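Local coordinates for enolase (alpha proteobacterium BAL199, PDB 3UGV), which probably catalyses a magnesium-dependent lyase reaction as a member of the mandelate racemase-like branch of the enolase superfamily, at residues G192-M197 with W249-V254. Residues are numbered along the deposited sequence; the frame is centred on the assembly and turned at random.
With MG (magnesium ion), chain B.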
ATOM      1  N   GLY F 192     -28.767 -22.995 -14.289  1.00 17.64           N
ATOM      2  CA  GLY F 192     -28.261 -22.756 -12.951  1.00 15.40           C
ATOM      3  C   GLY F 192     -29.397 -22.689 -11.947  1.00 21.12           C
ATOM      4  O   GLY F 192     -30.512 -22.311 -12.283  1.00 21.56           O
ATOM      5  N   LEU F 193     -29.104 -23.070 -10.712  1.00 22.14           N
ATOM      6  CA  LEU F 193     -30.090 -23.105  -9.635  1.00 23.45           C
ATOM      7  C   LEU F 193     -29.432 -22.414  -8.452  1.00 24.22           C
ATOM      8  O   LEU F 193     -28.242 -22.598  -8.234  1.00 17.36           O
ATOM      9  CB  LEU F 193     -30.389 -24.563  -9.248  1.00 15.98           C
ATOM     10  CG  LEU F 193     -30.995 -25.462 -10.325  1.00 21.98           C
ATOM     11  CD1 LEU F 193     -31.102 -26.885  -9.828  1.00 21.89           C
ATOM     12  CD2 LEU F 193     -32.371 -24.947 -10.719  1.00 23.93           C
ATOM     13  N   LYS F 194     -30.176 -21.624  -7.688  1.00 26.90           N
ATOM     14  CA  LYS F 194     -29.647 -21.165  -6.407  1.00 17.51           C
ATOM     15  C   LYS F 194     -29.905 -22.190  -5.310  1.00 26.23           C
ATOM     16  O   LYS F 194     -31.039 -22.599  -5.079  1.00 27.92           O
ATOM     17  CB  LYS F 194     -30.220 -19.812  -5.988  1.00 24.23           C
ATOM     18  CG  LYS F 194     -29.705 -19.384  -4.605  1.00 21.68           C
ATOM     19  CD  LYS F 194     -29.794 -17.902  -4.412  1.00 29.49           C
ATOM     20  CE  LYS F 194     -28.672 -17.203  -5.138  1.00 29.22           C
ATOM     21  NZ  LYS F 194     -28.946 -15.746  -5.186  1.00 27.90           N
ATOM     22  N   LEU F 195     -28.843 -22.576  -4.616  1.00 27.64           N
ATOM     23  CA  LEU F 195     -28.933 -23.544  -3.539  1.00 27.64           C
ATOM     24  C   LEU F 195     -28.620 -22.851  -2.201  1.00 30.14           C
ATOM     25  O   LEU F 195     -27.556 -22.254  -2.039  1.00 24.54           O
ATOM     26  CB  LEU F 195     -27.951 -24.692  -3.807  1.00 22.16           C
ATOM     27  CG  LEU F 195     -27.829 -25.771  -2.744  1.00 25.03           C
ATOM     28  CD1 LEU F 195     -29.143 -26.499  -2.646  1.00 29.98           C
ATOM     29  CD2 LEU F 195     -26.699 -26.726  -3.062  1.00 29.12           C
ATOM     30  N   ARG F 196     -29.544 -22.912  -1.244  1.00 21.16           N
ATOM     31  CA  ARG F 196     -29.287 -22.284   0.049  1.00 16.79           C
ATOM     32  C   ARG F 196     -28.527 -23.226   0.979  1.00 22.81           C
ATOM     33  O   ARG F 196     -28.782 -24.433   1.016  1.00 24.70           O
ATOM     34  CB  ARG F 196     -30.576 -21.800   0.712  1.00 16.87           C
ATOM     35  CG  ARG F 196     -31.078 -20.445   0.213  1.00 23.87           C
ATOM     36  CD  ARG F 196     -31.855 -20.516  -1.109  1.00 20.90           C
ATOM     37  NE  ARG F 196     -32.211 -19.176  -1.587  1.00 27.75           N
ATOM     38  CZ  ARG F 196     -33.117 -18.922  -2.531  1.00 31.78           C
ATOM     39  NH1 ARG F 196     -33.769 -19.926  -3.104  1.00 26.35           N
ATOM     40  NH2 ARG F 196     -33.379 -17.664  -2.903  1.00 21.11           N
ATOM     41  N   MET F 197     -27.577 -22.665   1.716  1.00 16.93           N
ATOM     42  CA  MET F 197     -26.799 -23.431   2.684  1.00 20.70           C
ATOM     43  C   MET F 197     -26.816 -22.746   4.052  1.00 25.65           C
ATOM     44  O   MET F 197     -27.219 -21.585   4.186  1.00 28.47           O
ATOM     45  CB  MET F 197     -25.356 -23.607   2.208  1.00 21.08           C
ATOM     46  CG  MET F 197     -25.190 -24.582   1.018  1.00 28.29           C
ATOM     47  SD  MET F 197     -23.480 -25.192   0.886  1.00 29.55           S
ATOM     48  CE  MET F 197     -23.603 -26.338  -0.481  1.00 29.42           C
ATOM     49  N   TRP F 249     -20.740 -19.986  -7.591  1.00 18.35           N
ATOM     50  CA  TRP F 249     -20.238 -18.984  -6.660  1.00 14.33           C
ATOM     51  C   TRP F 249     -20.742 -19.231  -5.261  1.00 21.16           C
ATOM     52  O   TRP F 249     -21.671 -20.013  -5.067  1.00 14.46           O
ATOM     53  CB  TRP F 249     -20.613 -17.567  -7.101  1.00 14.70           C
ATOM     54  CG  TRP F 249     -22.077 -17.180  -6.973  1.00 14.66           C
ATOM     55  CD1 TRP F 249     -22.839 -17.155  -5.829  1.00 23.95           C
ATOM     56  CD2 TRP F 249     -22.921 -16.678  -8.019  1.00 19.15           C
ATOM     57  NE1 TRP F 249     -24.112 -16.705  -6.114  1.00 15.24           N
ATOM     58  CE2 TRP F 249     -24.179 -16.391  -7.447  1.00 17.35           C
ATOM     59  CE3 TRP F 249     -22.734 -16.445  -9.385  1.00 16.76           C
ATOM     60  CZ2 TRP F 249     -25.241 -15.899  -8.199  1.00 23.66           C
ATOM     61  CZ3 TRP F 249     -23.792 -15.958 -10.126  1.00 20.18           C
ATOM     62  CH2 TRP F 249     -25.028 -15.694  -9.534  1.00 19.84           C
ATOM     63  N   ILE F 250     -20.121 -18.554  -4.298  1.00 19.60           N
ATOM     64  CA  ILE F 250     -20.562 -18.554  -2.908  1.00 17.99           C
ATOM     65  C   ILE F 250     -21.012 -17.140  -2.513  1.00 26.53           C
ATOM     66  O   ILE F 250     -20.265 -16.159  -2.675  1.00 21.94           O
ATOM     67  CB  ILE F 250     -19.430 -19.008  -1.983  1.00 18.71           C
ATOM     68  CG1 ILE F 250     -19.017 -20.442  -2.320  1.00 23.10           C
ATOM     69  CG2 ILE F 250     -19.830 -18.890  -0.519  1.00  9.30           C
ATOM     70  CD1 ILE F 250     -17.677 -20.808  -1.716  1.00 17.51           C
ATOM     71  N   GLU F 251     -22.224 -17.038  -1.979  1.00 12.50           N
ATOM     72  CA  GLU F 251     -22.860 -15.739  -1.792  1.00 11.45           C
ATOM     73  C   GLU F 251     -23.031 -15.386  -0.323  1.00 21.02           C
ATOM     74  O   GLU F 251     -23.510 -16.211   0.455  1.00 26.85           O
ATOM     75  CB  GLU F 251     -24.216 -15.740  -2.498  1.00 12.68           C
ATOM     76  CG  GLU F 251     -24.896 -14.403  -2.621  1.00 24.88           C
ATOM     77  CD  GLU F 251     -26.209 -14.509  -3.392  1.00 34.86           C
ATOM     78  OE1 GLU F 251     -26.257 -15.226  -4.429  1.00 27.29           O
ATOM     79  OE2 GLU F 251     -27.197 -13.890  -2.950  1.00 32.57           O
ATOM     80  N   GLU F 252     -22.607 -14.165   0.024  1.00 23.55           N
ATOM     81  CA  GLU F 252     -22.791 -13.534   1.351  1.00 24.75           C
ATOM     82  C   GLU F 252     -22.686 -14.459   2.557  1.00 25.70           C
ATOM     83  O   GLU F 252     -23.680 -14.702   3.261  1.00 22.75           O
ATOM     84  CB  GLU F 252     -24.118 -12.765   1.411  1.00 20.88           C
ATOM     85  CG  GLU F 252     -24.127 -11.487   0.586  1.00 35.11           C
ATOM     86  CD  GLU F 252     -25.363 -10.625   0.818  1.00 42.04           C
ATOM     87  OE1 GLU F 252     -26.472 -11.189   0.997  1.00 46.83           O
ATOM     88  OE2 GLU F 252     -25.220  -9.376   0.811  1.00 33.41           O
ATOM     89  N   PRO F 253     -21.487 -14.989   2.809  1.00 17.79           N
ATOM     90  CA  PRO F 253     -21.409 -15.886   3.968  1.00 15.64           C
ATOM     91  C   PRO F 253     -21.573 -15.154   5.304  1.00 19.95           C
ATOM     92  O   PRO F 253     -22.045 -15.764   6.249  1.00 23.82           O
ATOM     93  CB  PRO F 253     -20.002 -16.497   3.854  1.00 22.63           C
ATOM     94  CG  PRO F 253     -19.272 -15.653   2.849  1.00 22.42           C
ATOM     95  CD  PRO F 253     -20.295 -15.056   1.952  1.00 15.35           C
ATOM     96  N   VAL F 254     -21.183 -13.880   5.374  1.00 20.62           N
ATOM     97  CA  VAL F 254     -21.205 -13.132   6.632  1.00 20.98           C
ATOM     98  C   VAL F 254     -21.983 -11.842   6.470  1.00 23.03           C
ATOM     99  O   VAL F 254     -22.449 -11.536   5.379  1.00 24.36           O
ATOM    100  CB  VAL F 254     -19.779 -12.804   7.158  1.00 24.00           C
ATOM    101  CG1 VAL F 254     -18.968 -14.073   7.325  1.00 20.68           C
ATOM    102  CG2 VAL F 254     -19.063 -11.820   6.236  1.00 20.32           C
TER
HETATM  103 MG    MG B 500     -28.772 -13.731  -1.850  1.00 28.29          MG
HETATM  104  O   HOH W   1     -30.445 -13.866  -3.114  1.00 29.46           O
HETATM  105  O   HOH W   2     -30.268 -13.593  -0.403  1.00 25.66           O
HETATM  106  O   HOH W   3     -27.445 -13.445  -0.227  1.00 32.08           O
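Lys194 NZ and the magnesium ion both meet the oxygen-bearing end of the Glu251 carboxylate, slightly off its plane and on the same side of it, the lysine at OE1 and the metal at OE2. Lys194 CD rests over the outer part of one guanidinium face of Arg196, at a height of 3.6 Å; Arg196 also makes a cation-pi contact with Trp167. The indole of Trp249 is tilted so that Glu251 OE1 sits 20° out of its ring plane.

Glu251 OE2 binds the magnesium at 1.9 Å, while OE1 accepts two hydrogen bonds. On the syn side, Lys194 NZ donates to Glu251 OE1 over 2.8 Å in a salt bridge; on the anti side, Trp249 NE1 reaches the same OE1 at 3.1 Å, with a bent N-H...O angle of 145°. The lysine and glutamate side chains run roughly perpendicular to each other, and Lys194 bends at chi3 (-78°), which turns the ammonium onto the carboxylate. The backbones stay well apart, 9.7 Å between Lys194 CA and Trp249 CA, because strand 221-225 runs between 192-196 and 249-251 in the parallel sheet of the barrel.

Asp225 and Glu251 end strands 221-225 and 249-251, and Glu277 follows strand 273-275: the successive-strand magnesium carboxylates of the enolase superfamily. Three waters join them on the metal. Lys194 NZ also donates to one of these waters (3.2 Å) and pairs with Glu347. One metal bond and two hydrogen bonds grip the Glu251 carboxylate and limit its rotation, and the buried ammonium probably offsets part of the negative charge gathered around the metal.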